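Local structure of thiamine-binding periplasmic protein (Escherichia coli, 2QRY) at residues Thr26-Asp31 with Arg71-Asn76; Phe128-Asp133 with Leu171-Lys176; Val156-Pro161 with Gln184-Leu189. The protein binds thiamine, thiamine phosphate and thiamine diphosphate in the periplasm with high affinity as the solute-binding component of the ThiBPQ import transporter. All blocks are in the same frame, centred on the assembly; numbering follows the deposited sequence.

Contact 1 of 3, residues Thr26-Asp31 with Arg71-Asn76; sequences TVYTYD and RMEGKN. With TPS (thiamin phosphate), chain E.
The Y28 ring turns its edge, not a face, to E73: the carboxylate carbon CD lies in the ring plane, and the carboxylate is rotated 57° from that plane. Just past the end of the strand, at the N-cap of the next helix, the Y30 ring takes thiamin phosphate on one face, with ligand C6 3.8 Å above the plane, and has T29 OG1 over the opposite face. The Y28 and E73 side chains approach from opposite directions and are joined by one hydrogen bond, from Y28 OH to E73 OE1 at 2.8 Å, which uses the syn lone pair of the oxygen. E73 has CG anti to its carbonyl carbon (chi1 -58°) and an extended chain beyond, which carries the acid from the end of helix 63-73 toward the strand, where Y28 CA lies 12.1 Å from E73 CA. Tyrosine suits this span, being long and rigid with a donor at its tip. A phenylalanine here would keep the ring but is likely to leave E73 OE1 without its phenolic donor. The helix belongs to a beta-alpha-beta crossover from strand 54-59 to strand 81-86, both parallel neighbours of strand 24-29. OE1 also hydrogen-bonds S77 OG, and R69 gives OE2 a long, weak ion pair; together these partners would favour the ionised form of E73.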
loop_
_atom_site.group_PDB
_atom_site.type_symbol
_atom_site.label_atom_id
_atom_site.label_comp_id
_atom_site.label_asym_id
_atom_site.label_seq_id
_atom_site.Cartn_x
_atom_site.Cartn_y
_atom_site.Cartn_z
ATOM N N THR A 26 -12.763 -7.931 15.127
ATOM C CA THR A 26 -11.700 -8.541 14.337
ATOM C C THR A 26 -11.374 -7.747 13.081
ATOM O O THR A 26 -12.234 -7.537 12.230
ATOM C CB THR A 26 -12.090 -9.982 13.947
ATOM O OG1 THR A 26 -12.265 -10.753 15.141
ATOM C CG2 THR A 26 -11.010 -10.628 13.090
ATOM N N VAL A 27 -10.123 -7.315 12.968
ATOM C CA VAL A 27 -9.696 -6.530 11.817
ATOM C C VAL A 27 -8.565 -7.173 11.001
ATOM O O VAL A 27 -7.415 -7.203 11.446
ATOM C CB VAL A 27 -9.224 -5.125 12.260
ATOM C CG1 VAL A 27 -8.826 -4.298 11.037
ATOM C CG2 VAL A 27 -10.329 -4.426 13.057
ATOM N N TYR A 28 -8.895 -7.677 9.811
ATOM C CA TYR A 28 -7.898 -8.274 8.925
ATOM C C TYR A 28 -7.003 -7.171 8.350
ATOM O O TYR A 28 -7.493 -6.127 7.924
ATOM C CB TYR A 28 -8.567 -8.997 7.753
ATOM C CG TYR A 28 -9.155 -10.355 8.060
ATOM C CD1 TYR A 28 -9.102 -10.898 9.344
ATOM C CD2 TYR A 28 -9.753 -11.105 7.053
ATOM C CE1 TYR A 28 -9.632 -12.159 9.612
ATOM C CE2 TYR A 28 -10.281 -12.361 7.305
ATOM C CZ TYR A 28 -10.219 -12.883 8.584
ATOM O OH TYR A 28 -10.743 -14.131 8.827
ATOM N N THR A 29 -5.696 -7.409 8.325
ATOM C CA THR A 29 -4.766 -6.427 7.777
ATOM C C THR A 29 -3.440 -7.102 7.399
ATOM O O THR A 29 -3.272 -8.300 7.619
ATOM C CB THR A 29 -4.509 -5.276 8.789
ATOM O OG1 THR A 29 -3.771 -4.232 8.142
ATOM C CG2 THR A 29 -3.726 -5.784 10.005
ATOM N N TYR A 30 -2.513 -6.340 6.819
ATOM C CA TYR A 30 -1.219 -6.887 6.426
ATOM C C TYR A 30 -0.210 -6.804 7.572
ATOM O O TYR A 30 -0.441 -6.083 8.551
ATOM C CB TYR A 30 -0.707 -6.182 5.161
ATOM C CG TYR A 30 -0.724 -4.668 5.195
ATOM C CD1 TYR A 30 0.307 -3.948 5.801
ATOM C CD2 TYR A 30 -1.745 -3.952 4.561
ATOM C CE1 TYR A 30 0.331 -2.543 5.763
ATOM C CE2 TYR A 30 -1.736 -2.553 4.519
ATOM C CZ TYR A 30 -0.694 -1.858 5.116
ATOM O OH TYR A 30 -0.657 -0.483 5.031
ATOM N N ASP A 31 0.907 -7.529 7.457
ATOM C CA ASP A 31 1.891 -7.569 8.540
ATOM C C ASP A 31 2.600 -6.297 8.963
ATOM O O ASP A 31 2.818 -6.096 10.157
ATOM C CB ASP A 31 2.945 -8.668 8.308
ATOM C CG ASP A 31 3.640 -8.560 6.967
ATOM O OD1 ASP A 31 3.931 -7.432 6.516
ATOM O OD2 ASP A 31 3.912 -9.621 6.367
ATOM N N ARG A 71 -12.796 -13.330 -0.138
ATOM C CA ARG A 71 -13.721 -13.849 -1.133
ATOM C C ARG A 71 -13.902 -15.359 -0.992
ATOM O O ARG A 71 -14.895 -15.918 -1.462
ATOM C CB ARG A 71 -13.216 -13.542 -2.533
ATOM C CG ARG A 71 -13.062 -12.075 -2.818
ATOM C CD ARG A 71 -12.525 -11.880 -4.210
ATOM N NE ARG A 71 -13.397 -12.510 -5.190
ATOM C CZ ARG A 71 -13.113 -12.606 -6.484
ATOM N NH1 ARG A 71 -11.970 -12.111 -6.952
ATOM N NH2 ARG A 71 -13.973 -13.193 -7.309
HETATM N N MSE A 72 -12.935 -16.018 -0.359
HETATM C CA MSE A 72 -13.021 -17.454 -0.174
HETATM C C MSE A 72 -13.575 -17.828 1.193
HETATM O O MSE A 72 -14.008 -18.955 1.392
HETATM C CB MSE A 72 -11.655 -18.099 -0.400
HETATM C CG MSE A 72 -11.268 -18.159 -1.870
HETATM SE SE MSE A 72 -9.519 -18.953 -2.163
HETATM C CE MSE A 72 -9.235 -18.320 -3.979
ATOM N N GLU A 73 -13.561 -16.883 2.130
ATOM C CA GLU A 73 -14.099 -17.133 3.464
ATOM C C GLU A 73 -15.604 -16.887 3.401
ATOM O O GLU A 73 -16.389 -17.527 4.104
ATOM C CB GLU A 73 -13.485 -16.190 4.508
ATOM C CG GLU A 73 -11.968 -16.253 4.636
ATOM C CD GLU A 73 -11.457 -15.697 5.964
ATOM O OE1 GLU A 73 -11.906 -14.611 6.381
ATOM O OE2 GLU A 73 -10.596 -16.340 6.593
ATOM N N GLY A 74 -16.000 -15.953 2.543
ATOM C CA GLY A 74 -17.410 -15.635 2.405
ATOM C C GLY A 74 -18.003 -15.184 3.727
ATOM O O GLY A 74 -17.346 -14.486 4.499
ATOM N N LYS A 75 -19.242 -15.574 4.002
ATOM C CA LYS A 75 -19.850 -15.161 5.253
ATOM C C LYS A 75 -19.357 -15.981 6.436
ATOM O O LYS A 75 -19.733 -15.727 7.574
ATOM C CB LYS A 75 -21.379 -15.176 5.148
ATOM C CG LYS A 75 -21.971 -16.172 4.180
ATOM C CD LYS A 75 -23.431 -15.816 3.895
ATOM C CE LYS A 75 -23.538 -14.443 3.222
ATOM N NZ LYS A 75 -24.939 -13.950 3.064
ATOM N N ASN A 76 -18.493 -16.955 6.159
ATOM C CA ASN A 76 -17.895 -17.781 7.208
ATOM C C ASN A 76 -16.704 -17.016 7.776
ATOM O O ASN A 76 -16.107 -17.423 8.773
ATOM C CB ASN A 76 -17.394 -19.118 6.650
ATOM C CG ASN A 76 -18.512 -20.127 6.437
ATOM O OD1 ASN A 76 -18.326 -21.138 5.759
ATOM N ND2 ASN A 76 -19.672 -19.864 7.025
HETATM C CM2 TPS E . 10.069 1.914 5.692
HETATM N N3 TPS E . 4.085 0.269 3.527
HETATM C C2 TPS E . 4.965 -0.712 3.489
HETATM S S1 TPS E . 4.101 -2.027 2.786
HETATM C C5 TPS E . 2.553 -1.202 2.555
HETATM C C4 TPS E . 2.825 0.053 3.055
HETATM C CM4 TPS E . 1.752 1.136 3.060
HETATM C C6 TPS E . 1.345 -1.842 1.945
HETATM C C7 TPS E . 1.838 -3.277 1.763
HETATM O O7 TPS E . 0.900 -4.143 1.137
HETATM N N1A TPS E . 8.229 2.314 4.109
HETATM C C2A TPS E . 8.614 1.830 5.294
HETATM N N3A TPS E . 7.736 1.274 6.126
HETATM C C4A TPS E . 6.427 1.178 5.807
HETATM N N4A TPS E . 5.539 0.591 6.690
HETATM C C5A TPS E . 5.977 1.684 4.546
HETATM C C6A TPS E . 6.948 2.260 3.710
HETATM C C7A TPS E . 4.501 1.617 4.085
HETATM P P1 TPS E . 1.607 -5.594 1.050
HETATM O O1 TPS E . 2.974 -5.460 0.321
HETATM O O2 TPS E . 0.668 -6.651 0.339
HETATM O O3 TPS E . 1.878 -6.086 2.488
#

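Contact 2 of 3, residues Phe128-Asp133 with Leu171-Lys176; sequences FAFVYD and LLWMQK
F130 and W173 meet rim to rim, F130 CE1 lying 3.7 Å from W173 CZ3. Their planes are inclined by 26° and the centroids of the phenyl and six-membered rings are 6.0 Å apart, so neither ring covers the face of the other. The indole face is instead met by a backbone atom, F128 O, 4.0 Å from W173 CH2, while A129 CA comes near CZ3. A129 turns its methyl away from the helix, so its CA rather than a side chain faces the indole. Because W173 has CG anti to its backbone N (chi1 -172°), its long flat side chain projects from the helix to the strand and bridges axes 10.4 Å apart at closest approach. The short segments of strand and helix run at 99° to each other; helix 165-178 packs beside the sheet of this type II periplasmic binding protein, here crossing the long strand 121-133 steeply. Tryptophan suits the place for a second reason: its NE1 is hydrogen-bonded to G242 O, which satisfies the polar end of a buried ring and probably limits its rotation. H243 lies next to this site, its ring meeting the indole and its ND1 hydrogen-bonded to F128 O. L144 and L147 of helix 144-149 touch W173 and F130 respectively. The F128 ring leads away from the helix and meets the ring of Y218, a thiamine-binding residue.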
loop_
_atom_site.group_PDB
_atom_site.type_symbol
_atom_site.label_atom_id
_atom_site.label_comp_id
_atom_site.label_asym_id
_atom_site.label_seq_id
_atom_site.Cartn_x
_atom_site.Cartn_y
_atom_site.Cartn_z
ATOM N N PHE A 128 4.193 4.949 -4.908
ATOM C CA PHE A 128 5.150 3.874 -5.088
ATOM C C PHE A 128 6.400 4.435 -5.752
ATOM O O PHE A 128 6.321 5.279 -6.649
ATOM C CB PHE A 128 4.564 2.761 -5.961
ATOM C CG PHE A 128 3.289 2.182 -5.427
ATOM C CD1 PHE A 128 3.260 1.551 -4.185
ATOM C CD2 PHE A 128 2.114 2.270 -6.166
ATOM C CE1 PHE A 128 2.079 1.020 -3.689
ATOM C CE2 PHE A 128 0.926 1.739 -5.678
ATOM C CZ PHE A 128 0.906 1.114 -4.438
ATOM N N ALA A 129 7.552 3.956 -5.305
ATOM C CA ALA A 129 8.813 4.404 -5.857
ATOM C C ALA A 129 9.914 3.408 -5.515
ATOM O O ALA A 129 9.799 2.649 -4.552
ATOM C CB ALA A 129 9.159 5.775 -5.295
ATOM N N PHE A 130 10.977 3.410 -6.311
ATOM C CA PHE A 130 12.092 2.529 -6.045
ATOM C C PHE A 130 13.055 3.202 -5.087
ATOM O O PHE A 130 13.496 4.327 -5.318
ATOM C CB PHE A 130 12.817 2.159 -7.338
ATOM C CG PHE A 130 12.084 1.155 -8.172
ATOM C CD1 PHE A 130 11.173 1.561 -9.136
ATOM C CD2 PHE A 130 12.308 -0.200 -7.994
ATOM C CE1 PHE A 130 10.493 0.624 -9.916
ATOM C CE2 PHE A 130 11.630 -1.145 -8.772
ATOM C CZ PHE A 130 10.722 -0.724 -9.733
ATOM N N VAL A 131 13.357 2.513 -3.994
ATOM C CA VAL A 131 14.279 3.031 -2.989
ATOM C C VAL A 131 15.664 2.430 -3.179
ATOM O O VAL A 131 15.796 1.265 -3.566
ATOM C CB VAL A 131 13.794 2.698 -1.570
ATOM C CG1 VAL A 131 14.893 2.993 -0.558
ATOM C CG2 VAL A 131 12.548 3.509 -1.248
ATOM N N TYR A 132 16.693 3.235 -2.922
ATOM C CA TYR A 132 18.082 2.791 -3.041
ATOM C C TYR A 132 18.947 3.434 -1.956
ATOM O O TYR A 132 18.491 4.311 -1.218
ATOM C CB TYR A 132 18.662 3.146 -4.417
ATOM C CG TYR A 132 18.746 4.632 -4.686
ATOM C CD1 TYR A 132 17.621 5.351 -5.090
ATOM C CD2 TYR A 132 19.943 5.328 -4.496
ATOM C CE1 TYR A 132 17.686 6.739 -5.299
ATOM C CE2 TYR A 132 20.019 6.715 -4.697
ATOM C CZ TYR A 132 18.889 7.407 -5.098
ATOM O OH TYR A 132 18.959 8.756 -5.299
ATOM N N ASP A 133 20.200 2.997 -1.883
ATOM C CA ASP A 133 21.156 3.508 -0.906
ATOM C C ASP A 133 22.119 4.443 -1.640
ATOM O O ASP A 133 22.945 3.984 -2.430
ATOM C CB ASP A 133 21.944 2.343 -0.298
ATOM C CG ASP A 133 22.806 2.765 0.883
ATOM O OD1 ASP A 133 23.340 3.898 0.875
ATOM O OD2 ASP A 133 22.956 1.944 1.815
ATOM N N LEU A 171 2.863 -3.056 -11.211
ATOM C CA LEU A 171 2.283 -3.620 -12.425
ATOM C C LEU A 171 1.529 -2.535 -13.188
ATOM O O LEU A 171 1.689 -2.402 -14.399
ATOM C CB LEU A 171 1.309 -4.762 -12.104
ATOM C CG LEU A 171 0.575 -5.338 -13.327
ATOM C CD1 LEU A 171 1.389 -6.475 -13.941
ATOM C CD2 LEU A 171 -0.803 -5.854 -12.914
ATOM N N LEU A 172 0.729 -1.745 -12.474
ATOM C CA LEU A 172 -0.058 -0.695 -13.118
ATOM C C LEU A 172 0.809 0.480 -13.551
ATOM O O LEU A 172 0.552 1.114 -14.579
ATOM C CB LEU A 172 -1.173 -0.235 -12.179
ATOM C CG LEU A 172 -2.044 -1.402 -11.688
ATOM C CD1 LEU A 172 -2.970 -0.935 -10.580
ATOM C CD2 LEU A 172 -2.831 -1.994 -12.854
ATOM N N TRP A 173 1.848 0.750 -12.772
ATOM C CA TRP A 173 2.770 1.834 -13.070
ATOM C C TRP A 173 3.443 1.550 -14.405
ATOM O O TRP A 173 3.535 2.426 -15.266
ATOM C CB TRP A 173 3.806 1.938 -11.961
ATOM C CG TRP A 173 4.691 3.132 -12.053
ATOM C CD1 TRP A 173 4.480 4.266 -12.788
ATOM C CD2 TRP A 173 5.883 3.364 -11.289
ATOM N NE1 TRP A 173 5.467 5.195 -12.521
ATOM C CE2 TRP A 173 6.338 4.664 -11.604
ATOM C CE3 TRP A 173 6.609 2.599 -10.364
ATOM C CZ2 TRP A 173 7.486 5.216 -11.024
ATOM C CZ3 TRP A 173 7.752 3.147 -9.790
ATOM C CH2 TRP A 173 8.177 4.443 -10.123
HETATM N N MSE A 174 3.914 0.321 -14.572
HETATM C CA MSE A 174 4.550 -0.090 -15.815
HETATM C C MSE A 174 3.543 -0.002 -16.973
HETATM O O MSE A 174 3.893 0.390 -18.088
HETATM C CB MSE A 174 5.050 -1.528 -15.693
HETATM C CG MSE A 174 6.287 -1.709 -14.823
HETATM SE SE MSE A 174 7.914 -1.270 -15.781
HETATM C CE MSE A 174 8.160 -2.940 -16.744
ATOM N N GLN A 175 2.297 -0.377 -16.702
ATOM C CA GLN A 175 1.250 -0.348 -17.719
ATOM C C GLN A 175 1.010 1.088 -18.209
ATOM O O GLN A 175 0.816 1.330 -19.403
ATOM C CB GLN A 175 -0.048 -0.933 -17.154
ATOM C CG GLN A 175 -1.129 -1.109 -18.189
ATOM C CD GLN A 175 -0.777 -2.161 -19.221
ATOM O OE1 GLN A 175 -1.230 -2.094 -20.356
ATOM N NE2 GLN A 175 0.020 -3.149 -18.825
ATOM N N LYS A 176 1.019 2.035 -17.278
ATOM C CA LYS A 176 0.832 3.436 -17.617
ATOM C C LYS A 176 1.976 3.889 -18.524
ATOM O O LYS A 176 1.761 4.569 -19.526
ATOM C CB LYS A 176 0.848 4.298 -16.350
ATOM C CG LYS A 176 -0.435 4.304 -15.544
ATOM C CD LYS A 176 -1.531 5.069 -16.258
ATOM C CE LYS A 176 -2.757 5.206 -15.377
ATOM N NZ LYS A 176 -3.850 5.962 -16.035
#

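Contact 3 of 3, residues Val156-Pro161 with Gln184-Leu189; sequences VIYQDP and QAWQKL
Strand 156-159 and helix 182-190 come closest at V156 and L189, whose CA atoms are 8.3 Å apart, a separation bridged by side chains. Alternation along the strand directs V156 and Y158 toward the helix. V156 CG1 meets L189 CD2 at 4.3 Å, two branched aliphatic residues in loose apolar contact. Y158 and W186 come nearer, with the phenol oxygen OH 3.6 Å and the ring carbon CZ 3.8 Å from W186 CZ3. Their planes make an angle of 45° and the centroids of the tyrosine and six-membered rings are 5.7 Å apart. Y158 holds CG between its backbone N and carbonyl carbon (chi1 64°), which sends the ring out from the strand to the indole. Its hydroxyl finds a polar partner elsewhere, in a hydrogen bond with W324 NE1 of helix 310-328. The W324 ring also packs edge-to-face with W186, so this third aromatic holds both partners. Tyrosine fits because its ring joins the apolar layer while its buried oxygen accepts the indole N-H; W186 offers a broad apolar surface that also reaches A327 and V328. At the end of the helix, L189 O is hydrogen-bonded to T193 OG1, where the chain enters strand 193-197, parallel to 156-159. Strand, helices 165-178 and 182-190, and returning strand form a beta-alpha-beta crossover, the recurrent unit of such alpha/beta binding-protein domains.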
loop_
_atom_site.group_PDB
_atom_site.type_symbol
_atom_site.label_atom_id
_atom_site.label_comp_id
_atom_site.label_asym_id
_atom_site.label_seq_id
_atom_site.Cartn_x
_atom_site.Cartn_y
_atom_site.Cartn_z
ATOM N N VAL A 156 17.331 -5.383 -8.874
ATOM C CA VAL A 156 16.018 -4.953 -8.429
ATOM C C VAL A 156 15.210 -6.060 -7.766
ATOM O O VAL A 156 15.314 -7.223 -8.135
ATOM C CB VAL A 156 15.204 -4.397 -9.619
ATOM C CG1 VAL A 156 13.757 -4.197 -9.227
ATOM C CG2 VAL A 156 15.797 -3.081 -10.076
ATOM N N ILE A 157 14.416 -5.678 -6.772
ATOM C CA ILE A 157 13.530 -6.603 -6.075
ATOM C C ILE A 157 12.161 -5.924 -5.951
ATOM O O ILE A 157 12.080 -4.733 -5.657
ATOM C CB ILE A 157 14.063 -6.958 -4.658
ATOM C CG1 ILE A 157 15.249 -7.921 -4.781
ATOM C CG2 ILE A 157 12.967 -7.616 -3.826
ATOM C CD1 ILE A 157 15.902 -8.287 -3.462
ATOM N N TYR A 158 11.088 -6.663 -6.200
ATOM C CA TYR A 158 9.752 -6.087 -6.066
ATOM C C TYR A 158 8.758 -7.156 -5.631
ATOM O O TYR A 158 9.137 -8.313 -5.450
ATOM C CB TYR A 158 9.317 -5.409 -7.376
ATOM C CG TYR A 158 9.162 -6.343 -8.554
ATOM C CD1 TYR A 158 7.945 -6.967 -8.817
ATOM C CD2 TYR A 158 10.237 -6.611 -9.401
ATOM C CE1 TYR A 158 7.801 -7.838 -9.895
ATOM C CE2 TYR A 158 10.100 -7.483 -10.479
ATOM C CZ TYR A 158 8.885 -8.091 -10.719
ATOM O OH TYR A 158 8.751 -8.960 -11.774
ATOM N N GLN A 159 7.497 -6.774 -5.450
ATOM C CA GLN A 159 6.478 -7.716 -4.988
ATOM C C GLN A 159 5.544 -8.273 -6.052
ATOM O O GLN A 159 5.341 -7.678 -7.111
ATOM C CB GLN A 159 5.626 -7.083 -3.882
ATOM C CG GLN A 159 6.416 -6.407 -2.772
ATOM C CD GLN A 159 7.021 -5.096 -3.223
ATOM O OE1 GLN A 159 6.392 -4.333 -3.945
ATOM N NE2 GLN A 159 8.241 -4.823 -2.791
ATOM N N ASP A 160 4.963 -9.423 -5.728
ATOM C CA ASP A 160 4.030 -10.124 -6.597
ATOM C C ASP A 160 2.716 -9.349 -6.663
ATOM O O ASP A 160 2.070 -9.125 -5.643
ATOM C CB ASP A 160 3.773 -11.522 -6.033
ATOM C CG ASP A 160 3.000 -12.401 -6.990
ATOM O OD1 ASP A 160 2.108 -11.878 -7.687
ATOM O OD2 ASP A 160 3.273 -13.620 -7.033
ATOM N N PRO A 161 2.307 -8.927 -7.869
ATOM C CA PRO A 161 1.060 -8.172 -8.040
ATOM C C PRO A 161 -0.214 -8.936 -7.661
ATOM O O PRO A 161 -1.273 -8.336 -7.452
ATOM C CB PRO A 161 1.096 -7.773 -9.520
ATOM C CG PRO A 161 1.924 -8.859 -10.148
ATOM C CD PRO A 161 3.035 -9.036 -9.146
ATOM N N GLN A 184 7.317 -6.624 -23.243
ATOM C CA GLN A 184 8.688 -6.506 -23.719
ATOM C C GLN A 184 9.500 -5.784 -22.645
ATOM O O GLN A 184 10.648 -6.137 -22.371
ATOM C CB GLN A 184 8.721 -5.726 -25.034
ATOM C CG GLN A 184 10.112 -5.560 -25.643
ATOM C CD GLN A 184 10.809 -6.894 -25.899
ATOM O OE1 GLN A 184 10.264 -7.778 -26.571
ATOM N NE2 GLN A 184 12.024 -7.041 -25.367
ATOM N N ALA A 185 8.892 -4.776 -22.031
ATOM C CA ALA A 185 9.556 -4.026 -20.973
ATOM C C ALA A 185 9.787 -4.968 -19.797
ATOM O O ALA A 185 10.858 -4.962 -19.181
ATOM C CB ALA A 185 8.692 -2.848 -20.538
ATOM N N TRP A 186 8.783 -5.783 -19.492
ATOM C CA TRP A 186 8.897 -6.730 -18.394
ATOM C C TRP A 186 10.034 -7.725 -18.604
ATOM O O TRP A 186 10.736 -8.078 -17.652
ATOM C CB TRP A 186 7.569 -7.471 -18.177
ATOM C CG TRP A 186 6.595 -6.710 -17.293
ATOM C CD1 TRP A 186 5.371 -6.210 -17.649
ATOM C CD2 TRP A 186 6.786 -6.355 -15.918
ATOM N NE1 TRP A 186 4.792 -5.564 -16.579
ATOM C CE2 TRP A 186 5.642 -5.638 -15.507
ATOM C CE3 TRP A 186 7.816 -6.573 -14.993
ATOM C CZ2 TRP A 186 5.498 -5.136 -14.208
ATOM C CZ3 TRP A 186 7.674 -6.074 -13.704
ATOM C CH2 TRP A 186 6.522 -5.363 -13.323
ATOM N N GLN A 187 10.227 -8.184 -19.837
ATOM C CA GLN A 187 11.319 -9.119 -20.097
ATOM C C GLN A 187 12.663 -8.463 -19.780
ATOM O O GLN A 187 13.562 -9.104 -19.241
ATOM C CB GLN A 187 11.297 -9.594 -21.549
ATOM C CG GLN A 187 10.112 -10.493 -21.855
ATOM C CD GLN A 187 10.055 -10.924 -23.306
ATOM O OE1 GLN A 187 11.010 -11.499 -23.834
ATOM N NE2 GLN A 187 8.928 -10.655 -23.958
ATOM N N LYS A 188 12.785 -7.177 -20.098
ATOM C CA LYS A 188 14.011 -6.435 -19.832
ATOM C C LYS A 188 14.208 -6.240 -18.334
ATOM O O LYS A 188 15.336 -6.311 -17.843
ATOM C CB LYS A 188 13.984 -5.067 -20.522
ATOM C CG LYS A 188 13.998 -5.122 -22.041
ATOM C CD LYS A 188 13.874 -3.722 -22.635
ATOM C CE LYS A 188 13.837 -3.755 -24.160
ATOM N NZ LYS A 188 13.579 -2.393 -24.717
ATOM N N LEU A 189 13.115 -5.991 -17.610
ATOM C CA LEU A 189 13.209 -5.795 -16.165
ATOM C C LEU A 189 13.543 -7.117 -15.471
ATOM O O LEU A 189 14.217 -7.131 -14.447
ATOM C CB LEU A 189 11.894 -5.250 -15.594
ATOM C CG LEU A 189 12.011 -4.168 -14.507
ATOM C CD1 LEU A 189 10.646 -3.914 -13.876
ATOM C CD2 LEU A 189 13.005 -4.593 -13.442
#

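All three contacts set a helix against a strand of the same mixed sheet, but contact 1 lies about 28 Å, centre to centre, from contact 2 and about 29 Å from contact 3. It is partly buried and depends on one polar bond to an acid at a helix end, while the chain just beyond its strand reaches the ligand at Y30. Contacts 2 and 3 are buried, apolar and aromatic, with W173 NE1 and Y158 OH hydrogen-bonded to residues outside their segments. Their centres are about 10 Å apart and they share one core: M174 CG packs on W186 CZ2 at 3.6 Å, and F130 CE2 on V156 CG1 at 3.7 Å. Helices 165-178 and 182-190, which they use in turn, are consecutive in the chain.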